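Putative cell adhesion protein (Bacteroides fragilis, PDB 4H40) is probably a fimbrial protein, a component of a distinct type of pilus that may serve in cell adhesion. Local coordinates at residues R183-V194 and H295-I305. Numbering follows the deposited sequence.
Sequences RMQFTVRAGEGV and HSYNYTATVKI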
loop_
_atom_site.group_PDB
_atom_site.type_symbol
_atom_site.label_atom_id
_atom_site.label_comp_id
_atom_site.label_asym_id
_atom_site.label_seq_id
_atom_site.Cartn_x
_atom_site.Cartn_y
_atom_site.Cartn_z
ATOM N N ARG B 183 8.230 10.001 11.482
ATOM C CA ARG B 183 9.431 9.279 11.118
ATOM C C ARG B 183 9.119 8.334 9.983
ATOM O O ARG B 183 8.086 7.671 9.999
ATOM C CB ARG B 183 9.968 8.513 12.328
ATOM C CG ARG B 183 11.222 7.714 12.019
ATOM C CD ARG B 183 11.747 7.009 13.234
ATOM N NE ARG B 183 12.437 5.789 12.860
ATOM C CZ ARG B 183 13.697 5.521 13.175
ATOM N NH1 ARG B 183 14.410 6.391 13.887
ATOM N NH2 ARG B 183 14.253 4.377 12.795
HETATM N N MSE B 184 10.004 8.271 8.996
HETATM C CA MSE B 184 9.894 7.334 7.883
HETATM C C MSE B 184 11.116 6.438 7.930
HETATM O O MSE B 184 12.219 6.913 8.214
HETATM C CB MSE B 184 9.744 8.028 6.531
HETATM C CG MSE B 184 8.419 8.747 6.400
HETATM SE SE MSE B 184 8.014 9.451 4.629
HETATM C CE MSE B 184 7.119 7.906 3.916
ATOM N N GLN B 185 10.910 5.127 7.759
ATOM C CA GLN B 185 11.994 4.183 7.743
ATOM C C GLN B 185 11.845 3.241 6.567
ATOM O O GLN B 185 10.753 2.775 6.295
ATOM C CB GLN B 185 12.047 3.419 9.047
ATOM C CG GLN B 185 13.269 2.568 9.130
ATOM C CD GLN B 185 13.248 1.744 10.350
ATOM O OE1 GLN B 185 13.764 2.143 11.384
ATOM N NE2 GLN B 185 12.672 0.569 10.243
ATOM N N PHE B 186 12.952 2.969 5.873
ATOM C CA PHE B 186 13.049 2.071 4.738
ATOM C C PHE B 186 14.135 1.027 5.038
ATOM O O PHE B 186 15.278 1.375 5.349
ATOM C CB PHE B 186 13.348 2.851 3.438
ATOM C CG PHE B 186 12.413 4.035 3.232
ATOM C CD1 PHE B 186 11.177 3.870 2.613
ATOM C CD2 PHE B 186 12.745 5.291 3.697
ATOM C CE1 PHE B 186 10.293 4.934 2.490
ATOM C CE2 PHE B 186 11.851 6.359 3.576
ATOM C CZ PHE B 186 10.630 6.170 2.991
ATOM N N THR B 187 13.722 -0.255 5.048
ATOM C CA THR B 187 14.595 -1.404 5.147
ATOM C C THR B 187 14.649 -1.955 3.732
ATOM O O THR B 187 13.587 -2.269 3.168
ATOM C CB THR B 187 14.110 -2.412 6.197
ATOM O OG1 THR B 187 14.027 -1.778 7.476
ATOM C CG2 THR B 187 15.014 -3.619 6.290
ATOM N N VAL B 188 15.855 -1.951 3.112
ATOM C CA VAL B 188 16.057 -2.480 1.743
ATOM C C VAL B 188 16.801 -3.801 1.849
ATOM O O VAL B 188 17.958 -3.819 2.274
ATOM C CB VAL B 188 16.786 -1.511 0.785
ATOM C CG1 VAL B 188 16.827 -2.084 -0.616
ATOM C CG2 VAL B 188 16.156 -0.118 0.799
ATOM N N ARG B 189 16.135 -4.902 1.494
ATOM C CA ARG B 189 16.719 -6.235 1.565
ATOM C C ARG B 189 17.388 -6.639 0.259
ATOM O O ARG B 189 16.958 -6.224 -0.817
ATOM C CB ARG B 189 15.644 -7.250 1.907
ATOM C CG ARG B 189 15.139 -7.210 3.330
ATOM C CD ARG B 189 14.070 -8.250 3.510
ATOM N NE ARG B 189 13.538 -8.252 4.872
ATOM C CZ ARG B 189 12.315 -8.662 5.205
ATOM N NH1 ARG B 189 11.472 -9.100 4.272
ATOM N NH2 ARG B 189 11.918 -8.621 6.471
ATOM N N ALA B 190 18.437 -7.464 0.356
ATOM C CA ALA B 190 19.152 -8.002 -0.801
ATOM C C ALA B 190 18.525 -9.348 -1.148
ATOM O O ALA B 190 18.688 -10.331 -0.407
ATOM C CB ALA B 190 20.626 -8.148 -0.485
ATOM N N GLY B 191 17.711 -9.343 -2.197
ATOM C CA GLY B 191 16.971 -10.512 -2.649
ATOM C C GLY B 191 17.725 -11.381 -3.631
ATOM O O GLY B 191 18.959 -11.331 -3.701
ATOM N N GLU B 192 16.972 -12.166 -4.411
ATOM C CA GLU B 192 17.477 -13.116 -5.389
ATOM C C GLU B 192 18.414 -12.429 -6.391
ATOM O O GLU B 192 18.012 -11.478 -7.076
ATOM C CB GLU B 192 16.302 -13.812 -6.105
ATOM C CG GLU B 192 16.693 -15.017 -6.945
ATOM C CD GLU B 192 16.431 -16.392 -6.356
ATOM O OE1 GLU B 192 16.154 -16.487 -5.137
ATOM O OE2 GLU B 192 16.512 -17.382 -7.122
ATOM N N GLY B 193 19.665 -12.900 -6.405
ATOM C CA GLY B 193 20.714 -12.444 -7.304
ATOM C C GLY B 193 21.447 -11.193 -6.878
ATOM O O GLY B 193 22.301 -10.709 -7.621
ATOM N N VAL B 194 21.115 -10.641 -5.698
ATOM C CA VAL B 194 21.754 -9.418 -5.193
ATOM C C VAL B 194 22.862 -9.824 -4.249
ATOM O O VAL B 194 22.617 -10.458 -3.220
ATOM C CB VAL B 194 20.748 -8.430 -4.552
ATOM C CG1 VAL B 194 21.463 -7.187 -4.032
ATOM C CG2 VAL B 194 19.663 -8.042 -5.558
ATOM N N HIS B 295 4.782 9.184 15.243
ATOM C CA HIS B 295 4.538 7.926 14.526
ATOM C C HIS B 295 5.604 7.592 13.505
ATOM O O HIS B 295 6.249 8.489 12.958
ATOM C CB HIS B 295 3.185 7.940 13.837
ATOM C CG HIS B 295 2.051 7.968 14.809
ATOM N ND1 HIS B 295 1.190 9.034 14.862
ATOM C CD2 HIS B 295 1.694 7.067 15.757
ATOM C CE1 HIS B 295 0.324 8.745 15.817
ATOM N NE2 HIS B 295 0.598 7.583 16.397
ATOM N N SER B 296 5.792 6.277 13.267
ATOM C CA SER B 296 6.744 5.707 12.313
ATOM C C SER B 296 6.008 5.134 11.137
ATOM O O SER B 296 5.030 4.413 11.308
ATOM C CB SER B 296 7.586 4.615 12.956
ATOM O OG SER B 296 8.525 5.120 13.886
ATOM N N TYR B 297 6.486 5.446 9.944
ATOM C CA TYR B 297 5.916 4.971 8.699
ATOM C C TYR B 297 7.024 4.138 8.089
ATOM O O TYR B 297 7.968 4.673 7.506
ATOM C CB TYR B 297 5.406 6.172 7.844
ATOM C CG TYR B 297 4.372 6.973 8.611
ATOM C CD1 TYR B 297 4.757 7.983 9.494
ATOM C CD2 TYR B 297 3.026 6.626 8.570
ATOM C CE1 TYR B 297 3.830 8.644 10.290
ATOM C CE2 TYR B 297 2.085 7.300 9.344
ATOM C CZ TYR B 297 2.498 8.277 10.237
ATOM O OH TYR B 297 1.565 8.947 10.996
ATOM N N ASN B 298 7.016 2.848 8.459
ATOM C CA ASN B 298 7.992 1.819 8.098
ATOM C C ASN B 298 7.644 1.093 6.822
ATOM O O ASN B 298 6.524 0.684 6.646
ATOM C CB ASN B 298 8.075 0.802 9.216
ATOM C CG ASN B 298 8.298 1.450 10.540
ATOM O OD1 ASN B 298 9.063 2.412 10.645
ATOM N ND2 ASN B 298 7.610 0.963 11.569
ATOM N N TYR B 299 8.611 0.943 5.948
ATOM C CA TYR B 299 8.511 0.254 4.673
ATOM C C TYR B 299 9.601 -0.805 4.615
ATOM O O TYR B 299 10.646 -0.622 5.241
ATOM C CB TYR B 299 8.650 1.245 3.518
ATOM C CG TYR B 299 7.460 2.172 3.387
ATOM C CD1 TYR B 299 7.354 3.325 4.169
ATOM C CD2 TYR B 299 6.455 1.919 2.453
ATOM C CE1 TYR B 299 6.252 4.173 4.057
ATOM C CE2 TYR B 299 5.371 2.776 2.312
ATOM C CZ TYR B 299 5.251 3.877 3.144
ATOM O OH TYR B 299 4.138 4.666 3.038
ATOM N N THR B 300 9.319 -1.953 3.954
ATOM C CA THR B 300 10.281 -3.049 3.770
ATOM C C THR B 300 10.308 -3.326 2.274
ATOM O O THR B 300 9.287 -3.678 1.675
ATOM C CB THR B 300 9.986 -4.245 4.675
ATOM O OG1 THR B 300 9.799 -3.734 5.993
ATOM C CG2 THR B 300 11.129 -5.188 4.763
ATOM N N ALA B 301 11.442 -3.012 1.651
ATOM C CA ALA B 301 11.581 -3.185 0.221
ATOM C C ALA B 301 12.620 -4.302 -0.080
ATOM O O ALA B 301 13.547 -4.485 0.703
ATOM C CB ALA B 301 11.975 -1.858 -0.419
ATOM N N THR B 302 12.446 -5.063 -1.180
ATOM C CA THR B 302 13.398 -6.098 -1.563
ATOM C C THR B 302 13.851 -5.857 -2.980
ATOM O O THR B 302 13.017 -5.708 -3.856
ATOM C CB THR B 302 12.778 -7.492 -1.406
ATOM O OG1 THR B 302 12.339 -7.657 -0.066
ATOM C CG2 THR B 302 13.733 -8.599 -1.773
ATOM N N VAL B 303 15.163 -5.846 -3.210
ATOM C CA VAL B 303 15.741 -5.720 -4.551
ATOM C C VAL B 303 15.949 -7.141 -5.095
ATOM O O VAL B 303 16.644 -7.939 -4.472
ATOM C CB VAL B 303 17.039 -4.875 -4.575
ATOM C CG1 VAL B 303 17.539 -4.685 -6.002
ATOM C CG2 VAL B 303 16.806 -3.525 -3.937
ATOM N N LYS B 304 15.301 -7.466 -6.219
ATOM C CA LYS B 304 15.350 -8.787 -6.859
ATOM C C LYS B 304 15.860 -8.706 -8.278
ATOM O O LYS B 304 15.679 -7.674 -8.914
ATOM C CB LYS B 304 13.921 -9.382 -6.917
ATOM C CG LYS B 304 13.454 -10.077 -5.651
ATOM C CD LYS B 304 11.983 -10.460 -5.722
ATOM C CE LYS B 304 11.453 -10.853 -4.361
ATOM N NZ LYS B 304 9.966 -10.938 -4.325
ATOM N N ILE B 305 16.424 -9.810 -8.801
ATOM C CA ILE B 305 16.780 -9.984 -10.218
ATOM C C ILE B 305 15.778 -11.007 -10.783
ATOM O O ILE B 305 15.793 -12.164 -10.341
ATOM C CB ILE B 305 18.254 -10.404 -10.498
ATOM C CG1 ILE B 305 19.308 -9.629 -9.656
ATOM C CG2 ILE B 305 18.559 -10.406 -12.003
ATOM C CD1 ILE B 305 19.519 -8.161 -9.934
HETATM O O HOH W 1 10.835 3.381 12.261
HETATM O O HOH W 2 11.583 -0.779 8.082
#
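Residues 183-190, the later part of strand 177-190, run parallel to strand 296-305 as its neighbour in a beta-sheet of this fimbrillin-like protein. A ladder of backbone hydrogen bonds joins them from Arg183 N to His295 O through to Gly191 N to Val303 O. Past the strand, a type II turn from Gly191 to Val194 adds one more bond, Ile305 N to Glu192 O (2.9 Å). Side chains alternate between two faces. On the buried face, the rings of Phe186 and Tyr299 lie side by side. Their planes are 21° apart, but the rings are slid so far that they barely overlap, with centroids 5.6 Å apart. The selenomethionine at Met184 bends at chi3 (90°) and brings CE to Tyr299 CE1 at 3.8 Å. Further along, Val188 CG1 meets Val303 CG2 at 3.6 Å. Strand 197-207 packs on Met184, Phe186 and Val188 from this side. The other face is polar. Arg183 NH2 donates to Gln185 OE1 (2.7 Å), which lies in the guanidinium plane. One water accepts from Arg183 NE and donates to Asn298 OD1. A second links Gln185 NE2, Thr187 OG1 and Tyr299 O. Thr300 CG2 sits over one face of the Arg189 guanidinium, 3.7 Å from CZ. Strand 251-257 pairs with the outer edge of 183-190, and strand 310-321 with that of 296-305. One apolar and one polar face are typical of a beta-sandwich, consistent with the transthyretin-like clan of fimbrillins.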